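Local coordinates for protein beta-lactamase (Serratia marcescens, PDB 5GWA) that probably hydrolyses beta-lactam antibiotics to substituted beta-amino acids, as a class A extended-spectrum serine beta-lactamase that is inhibited by avibactam, at residues 17-23 against 249-255; 11-15 against 35-39. All blocks are in the same frame, centred on the assembly; numbering follows the deposited sequence.

Contact 1 (17-23 against 249-255); sequences DKKAKVG and YVSDSSE. With NA (sodium ion), chain U; NA (sodium ion), chain B.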
# COMPACT_ATOMS: atom_id res chain seq x y z
N ASP A 17 29.00 3.25 -12.73
CA ASP A 17 29.09 2.22 -11.69
C ASP A 17 27.78 1.93 -10.99
O ASP A 17 27.76 1.25 -9.96
CB ASP A 17 30.15 2.57 -10.66
CG ASP A 17 29.82 3.80 -9.85
OD1 ASP A 17 28.70 4.34 -10.00
OD2 ASP A 17 30.68 4.25 -9.08
N LYS A 18 26.67 2.40 -11.56
CA LYS A 18 25.37 2.13 -10.99
C LYS A 18 24.76 0.95 -11.71
O LYS A 18 24.69 0.94 -12.96
CB LYS A 18 24.45 3.36 -11.11
CG LYS A 18 25.01 4.65 -10.54
CD LYS A 18 25.23 4.56 -9.03
CE LYS A 18 25.74 5.88 -8.51
NZ LYS A 18 26.99 6.32 -9.19
N LYS A 19 24.35 -0.05 -10.94
CA LYS A 19 23.84 -1.30 -11.49
C LYS A 19 22.35 -1.15 -11.75
O LYS A 19 21.53 -1.81 -11.15
CB LYS A 19 24.14 -2.47 -10.56
CG LYS A 19 25.64 -2.66 -10.36
CD LYS A 19 25.95 -4.02 -9.75
CE LYS A 19 27.45 -4.20 -9.55
NZ LYS A 19 27.78 -5.12 -8.42
N ALA A 20 22.05 -0.37 -12.78
CA ALA A 20 20.69 -0.08 -13.20
C ALA A 20 20.74 0.51 -14.58
O ALA A 20 21.75 1.05 -15.02
CB ALA A 20 20.03 0.93 -12.25
N LYS A 21 19.61 0.41 -15.27
CA LYS A 21 19.41 1.02 -16.59
C LYS A 21 18.65 2.31 -16.36
O LYS A 21 17.46 2.27 -16.03
CB LYS A 21 18.60 0.10 -17.51
CG LYS A 21 18.44 0.71 -18.89
CD LYS A 21 17.45 0.01 -19.82
CE LYS A 21 18.09 -1.12 -20.62
NZ LYS A 21 19.46 -0.85 -21.12
N VAL A 22 19.31 3.43 -16.56
CA VAL A 22 18.73 4.72 -16.15
C VAL A 22 18.45 5.56 -17.39
O VAL A 22 19.35 5.92 -18.14
CB VAL A 22 19.64 5.49 -15.20
CG1 VAL A 22 18.98 6.78 -14.75
CG2 VAL A 22 19.99 4.62 -13.99
N GLY A 23 17.18 5.89 -17.59
CA GLY A 23 16.78 6.75 -18.70
C GLY A 23 16.56 8.16 -18.23
O GLY A 23 15.94 8.37 -17.20
N TYR A 249 14.12 7.68 -15.06
CA TYR A 249 13.63 6.34 -14.79
C TYR A 249 14.81 5.45 -14.42
O TYR A 249 15.68 5.20 -15.23
CB TYR A 249 12.97 5.73 -16.05
CG TYR A 249 11.82 6.55 -16.52
CD1 TYR A 249 12.00 7.63 -17.37
CD2 TYR A 249 10.52 6.23 -16.14
CE1 TYR A 249 10.93 8.37 -17.82
CE2 TYR A 249 9.46 7.04 -16.48
CZ TYR A 249 9.67 8.10 -17.29
OH TYR A 249 8.58 8.83 -17.64
N VAL A 250 14.94 5.09 -13.14
CA VAL A 250 15.95 4.12 -12.72
C VAL A 250 15.34 2.73 -12.78
O VAL A 250 14.44 2.40 -11.99
CB VAL A 250 16.45 4.42 -11.29
CG1 VAL A 250 17.51 3.41 -10.87
CG2 VAL A 250 16.96 5.84 -11.17
N SER A 251 15.72 1.94 -13.79
CA SER A 251 15.03 0.69 -14.05
C SER A 251 15.91 -0.53 -13.85
O SER A 251 17.12 -0.43 -13.93
CB SER A 251 14.37 0.68 -15.44
OG SER A 251 15.33 0.52 -16.47
N ASP A 252 15.26 -1.66 -13.61
CA ASP A 252 15.91 -2.96 -13.44
C ASP A 252 17.18 -2.89 -12.62
O ASP A 252 18.28 -3.19 -13.06
CB ASP A 252 16.14 -3.58 -14.82
CG ASP A 252 14.84 -3.90 -15.52
OD1 ASP A 252 13.78 -3.94 -14.85
OD2 ASP A 252 14.90 -4.22 -16.73
N SER A 253 17.03 -2.28 -11.44
CA SER A 253 18.15 -1.94 -10.63
C SER A 253 18.46 -2.99 -9.57
O SER A 253 17.58 -3.49 -8.87
CB SER A 253 17.89 -0.61 -9.93
OG SER A 253 18.97 -0.24 -9.10
N SER A 254 19.74 -3.32 -9.51
CA SER A 254 20.30 -4.11 -8.42
C SER A 254 20.67 -3.30 -7.21
O SER A 254 21.11 -3.86 -6.21
CB SER A 254 21.52 -4.89 -8.96
OG SER A 254 21.06 -5.93 -9.80
N GLU A 255 20.54 -1.98 -7.29
CA GLU A 255 20.92 -1.10 -6.18
C GLU A 255 19.80 -0.97 -5.16
O GLU A 255 18.64 -1.21 -5.44
CB GLU A 255 21.27 0.29 -6.66
CG GLU A 255 22.31 0.36 -7.76
CD GLU A 255 23.75 0.20 -7.30
OE1 GLU A 255 24.01 0.15 -6.09
OE2 GLU A 255 24.65 0.13 -8.18
NA NA U . 22.22 3.55 -16.96
NA NA B . 17.06 -3.49 -5.86
O HOH W 1 20.54 -4.80 -12.50
O HOH W 2 23.62 3.12 -14.75
O HOH W 3 17.07 -4.13 -3.32

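Contact 2 (11-15 against 35-39); sequences IEKYL and LNVNE. With NA (sodium ion), chain K.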
# COMPACT_ATOMS: atom_id res chain seq x y z
N ILE A 11 26.82 13.06 -16.67
CA ILE A 11 25.74 12.19 -16.20
C ILE A 11 26.06 10.73 -16.56
O ILE A 11 25.94 9.82 -15.74
CB ILE A 11 24.39 12.63 -16.82
CG1 ILE A 11 23.91 13.93 -16.18
CG2 ILE A 11 23.35 11.53 -16.66
CD1 ILE A 11 22.74 14.57 -16.90
N GLU A 12 26.58 10.53 -17.77
CA GLU A 12 26.98 9.21 -18.23
C GLU A 12 28.10 8.63 -17.35
O GLU A 12 28.04 7.48 -16.96
CB GLU A 12 27.39 9.28 -19.72
CG GLU A 12 26.17 9.42 -20.63
CD GLU A 12 26.50 9.53 -22.11
OE1 GLU A 12 27.67 9.77 -22.43
OE2 GLU A 12 25.58 9.46 -22.95
N LYS A 13 29.00 9.49 -16.90
CA LYS A 13 30.10 9.03 -16.06
C LYS A 13 29.62 8.64 -14.67
O LYS A 13 30.02 7.62 -14.12
CB LYS A 13 31.18 10.11 -15.96
CG LYS A 13 32.40 9.70 -15.15
CD LYS A 13 33.54 10.70 -15.29
CE LYS A 13 34.69 10.37 -14.35
NZ LYS A 13 35.58 11.55 -14.15
N TYR A 14 28.70 9.45 -14.13
CA TYR A 14 28.01 9.13 -12.87
C TYR A 14 27.32 7.76 -12.91
O TYR A 14 27.34 6.98 -11.94
CB TYR A 14 27.00 10.25 -12.56
CG TYR A 14 26.16 9.99 -11.32
CD1 TYR A 14 26.72 10.01 -10.05
CD2 TYR A 14 24.84 9.58 -11.43
CE1 TYR A 14 25.98 9.71 -8.93
CE2 TYR A 14 24.08 9.33 -10.32
CZ TYR A 14 24.65 9.37 -9.07
OH TYR A 14 23.93 9.06 -7.96
N LEU A 15 26.74 7.45 -14.04
CA LEU A 15 25.96 6.25 -14.20
C LEU A 15 26.80 4.99 -14.42
O LEU A 15 26.30 3.88 -14.25
CB LEU A 15 25.01 6.44 -15.39
CG LEU A 15 23.78 7.28 -15.14
CD1 LEU A 15 23.01 7.39 -16.46
CD2 LEU A 15 22.92 6.70 -14.03
N LEU A 35 18.31 17.38 -23.53
CA LEU A 35 19.30 16.38 -23.16
C LEU A 35 18.61 15.04 -23.01
O LEU A 35 17.58 14.96 -22.34
CB LEU A 35 19.97 16.78 -21.85
CG LEU A 35 21.13 15.89 -21.41
CD1 LEU A 35 22.24 16.77 -20.84
CD2 LEU A 35 20.69 14.85 -20.40
N ASN A 36 19.17 13.99 -23.62
CA ASN A 36 18.64 12.63 -23.54
C ASN A 36 19.77 11.69 -23.19
O ASN A 36 20.88 11.82 -23.73
CB ASN A 36 18.05 12.22 -24.87
CG ASN A 36 16.80 12.97 -25.23
OD1 ASN A 36 15.92 13.20 -24.41
ND2 ASN A 36 16.72 13.39 -26.48
N VAL A 37 19.51 10.73 -22.30
CA VAL A 37 20.44 9.67 -21.96
C VAL A 37 19.69 8.34 -21.95
O VAL A 37 18.65 8.22 -21.30
CB VAL A 37 21.10 9.89 -20.59
CG1 VAL A 37 22.02 8.73 -20.25
CG2 VAL A 37 21.84 11.21 -20.58
N ASN A 38 20.18 7.34 -22.69
CA ASN A 38 19.59 6.02 -22.72
C ASN A 38 18.11 6.08 -23.10
O ASN A 38 17.32 5.27 -22.65
CB ASN A 38 19.81 5.29 -21.41
CG ASN A 38 21.27 5.11 -21.08
OD1 ASN A 38 22.09 4.89 -21.97
ND2 ASN A 38 21.61 5.23 -19.80
N GLU A 39 17.77 6.98 -24.01
CA GLU A 39 16.38 7.32 -24.26
C GLU A 39 15.62 6.40 -25.19
O GLU A 39 14.41 6.55 -25.34
CB GLU A 39 16.23 8.77 -24.72
CG GLU A 39 16.60 9.01 -26.19
CD GLU A 39 18.08 9.11 -26.49
OE1 GLU A 39 18.97 8.96 -25.60
OE2 GLU A 39 18.35 9.35 -27.70
NA NA K . 13.39 7.79 -27.65
O HOH W 4 14.91 8.63 -29.76
O HOH W 5 12.83 6.09 -29.66

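Contact 1 (17-23 against 249-255)
Backbone hydrogen bonds pair residues 21-23 with 249-251 as antiparallel neighbours in the five-stranded sheet of the class A beta-lactamase fold. Lys21 and Ser251 form one hydrogen-bonded pair, with Lys21 N to Ser251 O and Ser251 N to Lys21 O both 2.9 Å. Gly23 and Tyr249 form the next, with Gly23 N to Tyr249 O and Tyr249 N to Gly23 O also 2.9 Å. Ser251 OG donates a further bond to Lys21 O, 2.8 Å away. Val22 and Val250 are the non-hydrogen-bonded pair between them.

At Asp252 the chain turns a corner. Asp252 and Ser253 both face Thr227 of the next strand, a G1 beta bulge. Beyond the corner, two bonds hold Lys19, the centre of an inverse gamma turn. Lys19 O accepts from Ser254 N (2.9 Å), and Lys19 N donates to Glu255 OE2 (2.8 Å). Ser253 OG accepts from Glu255 N at 3.0 Å, an ST turn, and also bonds Asn260. Water 1 joins Asp252 O to Ser254 OG.

Two sodium ions lie at the margins. One is modelled 2.6 Å from water 2 and 2.9 Å from Val22 N, an unusual neighbour for a cation. The other is bound by Glu255 O and water 3, with Gly225 and Thr227 completing the protein ligands.

Apolar packing is modest between the segments. Val22 and Val250 point to the same face, where helix 257-276 covers Val250. Ala20 CB lies 3.8 Å from Val250 CG1 and 3.5 Å from Ser253 CB.

Contact 2 (11-15 against 35-39)
Apolar packing joins the last turn of helix 4-15 to the edge strand 34-37. Ile11 and Leu15 are one turn apart, so both point at the strand. Leu35 and Val37 are two residues apart, so both point back at the helix. Ile11 CD1 meets Leu35 CD2 at 4.1 Å, and Ile11 CG2 meets Val37 CG2 at 4.2 Å. Leu15 CD1 reaches Val37 CG1 at 4.1 Å. Val37 therefore packs against both helix residues. At the margin, Glu12 adds the aliphatic part of its side chain, with CG 4.2 Å from Val37 CG1.

No hydrogen bond crosses between the segments. Within the helix, Leu15 N bonds Ile11 O at 3.0 Å. Asn38 ND2 lies 4.2 Å from Leu15 CD1, but its polar partner is Val22 O on the adjoining strand.

Metal binding occurs beyond the packed residues. Glu39 O binds a sodium ion at 2.8 Å, together with waters 4 and 5 and Asp165.

The axes of helix segment 11-15 and strand 35-37 come within 10.8 Å, and their N-to-C directions differ by 23°, so they run roughly parallel. Ile11 also touches Ile267 and Val271 of helix 257-276. Terminal helices packed on one face of the five-stranded sheet are characteristic of the class A beta-lactamase alpha/beta domain.

Both contacts reach the same sheet, with centres 11 Å apart. Strand 21-28 stands between their other strands, 243-253 and 34-37. Helix 4-15 precedes it in the chain, so 11-15 leads directly towards 17-23. The contacts touch at Val22. Its O is 2.9 Å from Asn38 ND2, a probable hydrogen bond, and its CG2 packs 3.6 Å from Leu15 CD2. Helix 257-276 touches both, through Val250 and Ile11. The sodium sites of Glu255 and Glu39 are separate. On the inhibitor side, the side chain of Tyr249 in contact 1 is about 10 Å from a bound avibactam molecule.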